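PDB 2B1X: naphthalene dioxygenase large subunit from Rhodococcus sp., which is the large subunit of a Rieske-type non-haem iron dioxygenase, with a [2Fe-2S] cluster domain and a catalytic domain that holds an iron(III) ion. Local coordinates for residues Pro347-Phe350 and Lys351-Tyr355; Arg377-Thr380 and Arg381-Gly385. All coordinates share one frame; numbering follows the deposited sequence.

Contact 1: Pro347-Phe350 and Lys351-Tyr355; sequences PDWF and KDESY
Phe350 and Ser354 meet one turn apart in the first turns of helix 348-361, in the catalytic domain of this Rieske-type oxygenase. Pro347 holds the N-cap position. The Phe350 ring leans forward along the helix toward Ser354, its CG anti to the backbone N (chi1 -178°). This brings CE1 to 4.0 Å from CB of Ser354, an oblique approach to the ring. Both residues are buried against the sheet: Phe350 packs on Val342 and Thr318, and Ser354 sends OG to the carbonyl O of Ala319.

Trp349 and Glu353 form the next pair round the helix. Glu353 CG comes up to the edge of the indole, near its plane, 4.4 Å from CE3 of Trp349. The Glu353 chain bends at chi2, and its carboxylate turns away from the ring. One indole face lies over CB of Phe350, offset toward the rim.

Lys351 runs back toward the helix start with its chain extended beyond CG. Its NZ stays 4.4 Å from OD2 of Asp348, beyond a salt bridge. It is hydrogen-bonded instead to Gln189 OE1 of strand 188-199 and to Lys344 O in the loop before the helix, both in the same chain. Tyr355 points elsewhere, to Asp68 of the small subunit.

Four successive i to i+4 backbone bonds hold these side chains in step. The first joins Lys351 N to Pro347 O at 3.2 Å. The shortest runs from Ser354 N to Phe350 O, 2.8 Å. CB of Ser354 also lies close to Phe350 O, at 3.2 Å.

Contact 2: Arg377-Thr380 and Arg381-Gly385; sequences RSIT and RVMGG
Arg381 N donates to Arg377 O at 3.1 Å, the first of three i to i+4 backbone bonds at the C-terminal end of helix 369-382, in the catalytic domain. Val382 N follows, 3.3 Å from Ser378 O. Met383 N then reaches Ile379 O at 2.8 Å, the last of the three, with an N-H angle of 144°. Beyond this the chain leaves the helix through a type I beta turn from Val382 to Gly385, in which Gly385 N bonds to Val382 O at 3.3 Å.

The polar side chains look outside. Arg377 forms salt bridges with Asp200 and Glu374, Arg381 pairs with Asp127 of the small subunit, and Ser378 OG is hydrogen-bonded to Gln94 of the second large subunit. Thr380 OG1 lies beside its own backbone N (chi1 -68°), where it bonds to Trp376 O one turn back and to Asn202 N.

The apolar meeting is between Ile379 and Met383, which cross obliquely. CG2 of Ile379 touches CG of Met383 at 3.8 Å. Met383 CG also sits 3.2 Å from Ile379 O, and the chain bends at chi2 and chi3. On another side of the helix, CG1 of Val382 rests 3.7 Å from Ser378 O.

The side chain of Ile379 is about 11 Å from the iron(III) ion. It packs on Leu205 of helix 204-212 and on Tyr110 of the second large subunit, a residue of that subunit's cluster pocket. This helix end therefore sits between helix 204-212 and the neighbour's Rieske domain.

Contacts 1 and 2 lie on helices 348-361 and 369-382, which follow each other in the catalytic domain. Their centres are 39 Å apart and they do not touch. Contact 1 opens its helix; contact 2 closes its own and turns out of it. The first is only partly buried. Phe350 and Ser354 face strands 318-330 and 333-343, Tyr355 faces strand 333-343, and Asp348, Trp349 and Asp352 are exposed. The second is buried, much of it against other chains. Both reach the small subunit, but contact 2 alone also meets the second large subunit. In contact 1 two rings lie loosely beside side chains one turn on. In contact 2 aliphatic carbons of Ile379 and Met383 meet, and its arginines pair with acids outside it.

Contact 1: Pro347-Phe350 and Lys351-Tyr355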
loop_
_atom_site.group_PDB
_atom_site.type_symbol
_atom_site.label_atom_id
_atom_site.label_comp_id
_atom_site.label_asym_id
_atom_site.label_seq_id
_atom_site.Cartn_x
_atom_site.Cartn_y
_atom_site.Cartn_z
ATOM N N PRO A 347 -23.295 9.298 -38.944
ATOM C CA PRO A 347 -23.847 7.987 -39.293
ATOM C C PRO A 347 -23.188 6.938 -38.412
ATOM O O PRO A 347 -22.036 7.150 -38.014
ATOM C CB PRO A 347 -23.431 7.781 -40.752
ATOM C CG PRO A 347 -22.974 9.133 -41.250
ATOM C CD PRO A 347 -22.522 9.899 -40.041
ATOM N N ASP A 348 -23.889 5.839 -38.135
ATOM C CA ASP A 348 -23.403 4.806 -37.204
ATOM C C ASP A 348 -22.087 4.173 -37.640
ATOM O O ASP A 348 -21.258 3.832 -36.804
ATOM C CB ASP A 348 -24.444 3.714 -37.021
ATOM C CG ASP A 348 -25.554 4.134 -36.102
ATOM O OD1 ASP A 348 -26.512 3.350 -35.923
ATOM O OD2 ASP A 348 -25.547 5.236 -35.497
ATOM N N TRP A 349 -21.902 4.025 -38.947
ATOM C CA TRP A 349 -20.663 3.469 -39.458
ATOM C C TRP A 349 -19.483 4.340 -38.989
ATOM O O TRP A 349 -18.448 3.803 -38.566
ATOM C CB TRP A 349 -20.695 3.284 -40.997
ATOM C CG TRP A 349 -20.692 4.552 -41.812
ATOM C CD1 TRP A 349 -21.776 5.164 -42.372
ATOM C CD2 TRP A 349 -19.561 5.354 -42.165
ATOM N NE1 TRP A 349 -21.389 6.293 -43.058
ATOM C CE2 TRP A 349 -20.034 6.437 -42.944
ATOM C CE3 TRP A 349 -18.184 5.264 -41.916
ATOM C CZ2 TRP A 349 -19.184 7.425 -43.466
ATOM C CZ3 TRP A 349 -17.342 6.244 -42.419
ATOM C CH2 TRP A 349 -17.846 7.317 -43.187
ATOM N N PHE A 350 -19.653 5.669 -39.054
ATOM C CA PHE A 350 -18.587 6.588 -38.652
ATOM C C PHE A 350 -18.316 6.564 -37.150
ATOM O O PHE A 350 -17.156 6.638 -36.728
ATOM C CB PHE A 350 -18.880 8.008 -39.108
ATOM C CG PHE A 350 -17.798 8.977 -38.769
ATOM C CD1 PHE A 350 -17.830 9.686 -37.550
ATOM C CD2 PHE A 350 -16.739 9.191 -39.647
ATOM C CE1 PHE A 350 -16.828 10.591 -37.233
ATOM C CE2 PHE A 350 -15.727 10.098 -39.327
ATOM C CZ PHE A 350 -15.789 10.795 -38.117
ATOM N N LYS A 351 -19.376 6.463 -36.353
ATOM C CA LYS A 351 -19.235 6.371 -34.884
ATOM C C LYS A 351 -18.364 5.176 -34.476
ATOM O O LYS A 351 -17.429 5.315 -33.683
ATOM C CB LYS A 351 -20.608 6.284 -34.205
ATOM C CG LYS A 351 -21.432 7.576 -34.284
ATOM C CD LYS A 351 -22.694 7.498 -33.394
ATOM C CE LYS A 351 -23.698 8.608 -33.704
ATOM N NZ LYS A 351 -24.845 8.620 -32.763
ATOM N N ASP A 352 -18.646 4.017 -35.061
ATOM C CA ASP A 352 -17.860 2.813 -34.821
ATOM C C ASP A 352 -16.401 2.948 -35.288
ATOM O O ASP A 352 -15.462 2.605 -34.562
ATOM C CB ASP A 352 -18.495 1.603 -35.511
ATOM C CG ASP A 352 -17.861 0.293 -35.059
ATOM O OD1 ASP A 352 -17.810 0.046 -33.827
ATOM O OD2 ASP A 352 -17.350 -0.530 -35.833
ATOM N N GLU A 353 -16.216 3.443 -36.500
ATOM C CA GLU A 353 -14.867 3.672 -37.031
ATOM C C GLU A 353 -14.065 4.648 -36.200
ATOM O O GLU A 353 -12.875 4.440 -35.968
ATOM C CB GLU A 353 -14.914 4.171 -38.486
ATOM C CG GLU A 353 -15.223 3.103 -39.522
ATOM C CD GLU A 353 -14.347 1.859 -39.406
ATOM O OE1 GLU A 353 -13.120 1.989 -39.176
ATOM O OE2 GLU A 353 -14.884 0.739 -39.550
ATOM N N SER A 354 -14.707 5.723 -35.765
ATOM C CA SER A 354 -14.017 6.766 -35.007
ATOM C C SER A 354 -13.622 6.251 -33.600
ATOM O O SER A 354 -12.550 6.549 -33.090
ATOM C CB SER A 354 -14.930 8.003 -34.906
ATOM O OG SER A 354 -14.378 8.998 -34.073
ATOM N N TYR A 355 -14.517 5.468 -33.012
ATOM C CA TYR A 355 -14.307 4.760 -31.755
ATOM C C TYR A 355 -13.114 3.819 -31.807
ATOM O O TYR A 355 -12.283 3.825 -30.886
ATOM C CB TYR A 355 -15.586 3.972 -31.418
ATOM C CG TYR A 355 -15.432 2.805 -30.452
ATOM C CD1 TYR A 355 -14.926 2.992 -29.157
ATOM C CD2 TYR A 355 -15.825 1.531 -30.822
ATOM C CE1 TYR A 355 -14.813 1.899 -28.269
ATOM C CE2 TYR A 355 -15.733 0.446 -29.953
ATOM C CZ TYR A 355 -15.214 0.651 -28.666
ATOM O OH TYR A 355 -15.125 -0.407 -27.799
#

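Contact 2: Arg377-Thr380 and Arg381-Gly385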
loop_
_atom_site.group_PDB
_atom_site.type_symbol
_atom_site.label_atom_id
_atom_site.label_comp_id
_atom_site.label_asym_id
_atom_site.label_seq_id
_atom_site.Cartn_x
_atom_site.Cartn_y
_atom_site.Cartn_z
ATOM N N ARG A 377 5.440 8.517 -15.764
ATOM C CA ARG A 377 5.765 7.889 -14.476
ATOM C C ARG A 377 7.258 7.853 -14.204
ATOM O O ARG A 377 7.714 8.033 -13.056
ATOM C CB ARG A 377 5.141 6.488 -14.357
ATOM C CG ARG A 377 5.695 5.425 -15.337
ATOM C CD ARG A 377 4.739 4.220 -15.480
ATOM N NE ARG A 377 4.655 3.534 -14.197
ATOM C CZ ARG A 377 5.478 2.547 -13.821
ATOM N NH1 ARG A 377 6.426 2.085 -14.650
ATOM N NH2 ARG A 377 5.340 2.008 -12.616
ATOM N N SER A 378 8.034 7.657 -15.271
ATOM C CA SER A 378 9.490 7.698 -15.161
ATOM C C SER A 378 10.023 9.078 -14.701
ATOM O O SER A 378 10.863 9.134 -13.789
ATOM C CB SER A 378 10.122 7.313 -16.512
ATOM O OG SER A 378 11.515 7.576 -16.518
ATOM N N ILE A 379 9.577 10.162 -15.369
ATOM C CA ILE A 379 9.963 11.528 -14.987
ATOM C C ILE A 379 9.600 11.762 -13.526
ATOM O O ILE A 379 10.429 12.252 -12.725
ATOM C CB ILE A 379 9.169 12.553 -15.815
ATOM C CG1 ILE A 379 9.506 12.455 -17.299
ATOM C CG2 ILE A 379 9.425 13.995 -15.313
ATOM C CD1 ILE A 379 8.583 13.331 -18.141
ATOM N N THR A 380 8.371 11.376 -13.164
ATOM C CA THR A 380 7.862 11.644 -11.808
ATOM C C THR A 380 8.747 10.999 -10.753
ATOM O O THR A 380 9.057 11.614 -9.768
ATOM C CB THR A 380 6.415 11.100 -11.712
ATOM O OG1 THR A 380 5.599 11.919 -12.563
ATOM C CG2 THR A 380 5.831 11.331 -10.306
ATOM N N ARG A 381 9.139 9.745 -10.971
ATOM C CA ARG A 381 9.973 9.027 -10.019
ATOM C C ARG A 381 11.315 9.719 -9.782
ATOM O O ARG A 381 11.706 9.955 -8.645
ATOM C CB ARG A 381 10.240 7.592 -10.491
ATOM C CG ARG A 381 11.129 6.785 -9.512
ATOM C CD ARG A 381 11.214 5.324 -9.827
ATOM N NE ARG A 381 11.983 4.627 -8.795
ATOM C CZ ARG A 381 12.828 3.633 -9.060
ATOM N NH1 ARG A 381 12.984 3.231 -10.314
ATOM N NH2 ARG A 381 13.503 3.050 -8.072
ATOM N N VAL A 382 12.022 9.994 -10.861
ATOM C CA VAL A 382 13.343 10.525 -10.725
ATOM C C VAL A 382 13.295 12.021 -10.272
ATOM O O VAL A 382 14.221 12.506 -9.616
ATOM C CB VAL A 382 14.219 10.142 -11.967
ATOM C CG1 VAL A 382 13.996 11.074 -13.176
ATOM C CG2 VAL A 382 15.687 10.042 -11.578
ATOM N N MET A 383 12.157 12.691 -10.515
ATOM C CA MET A 383 11.948 14.055 -10.050
ATOM C C MET A 383 11.570 14.231 -8.584
ATOM O O MET A 383 11.404 15.381 -8.136
ATOM C CB MET A 383 10.964 14.825 -10.949
ATOM C CG MET A 383 11.492 15.216 -12.361
ATOM S SD MET A 383 13.109 16.045 -12.520
ATOM C CE MET A 383 13.166 16.920 -11.000
ATOM N N GLY A 384 11.409 13.114 -7.856
ATOM C CA GLY A 384 11.329 13.118 -6.402
ATOM C C GLY A 384 12.685 13.210 -5.694
ATOM O O GLY A 384 12.739 13.388 -4.482
ATOM N N GLY A 385 13.797 13.140 -6.438
ATOM C CA GLY A 385 15.101 13.257 -5.801
ATOM C C GLY A 385 15.446 14.709 -5.440
ATOM O O GLY A 385 15.224 15.638 -6.247
#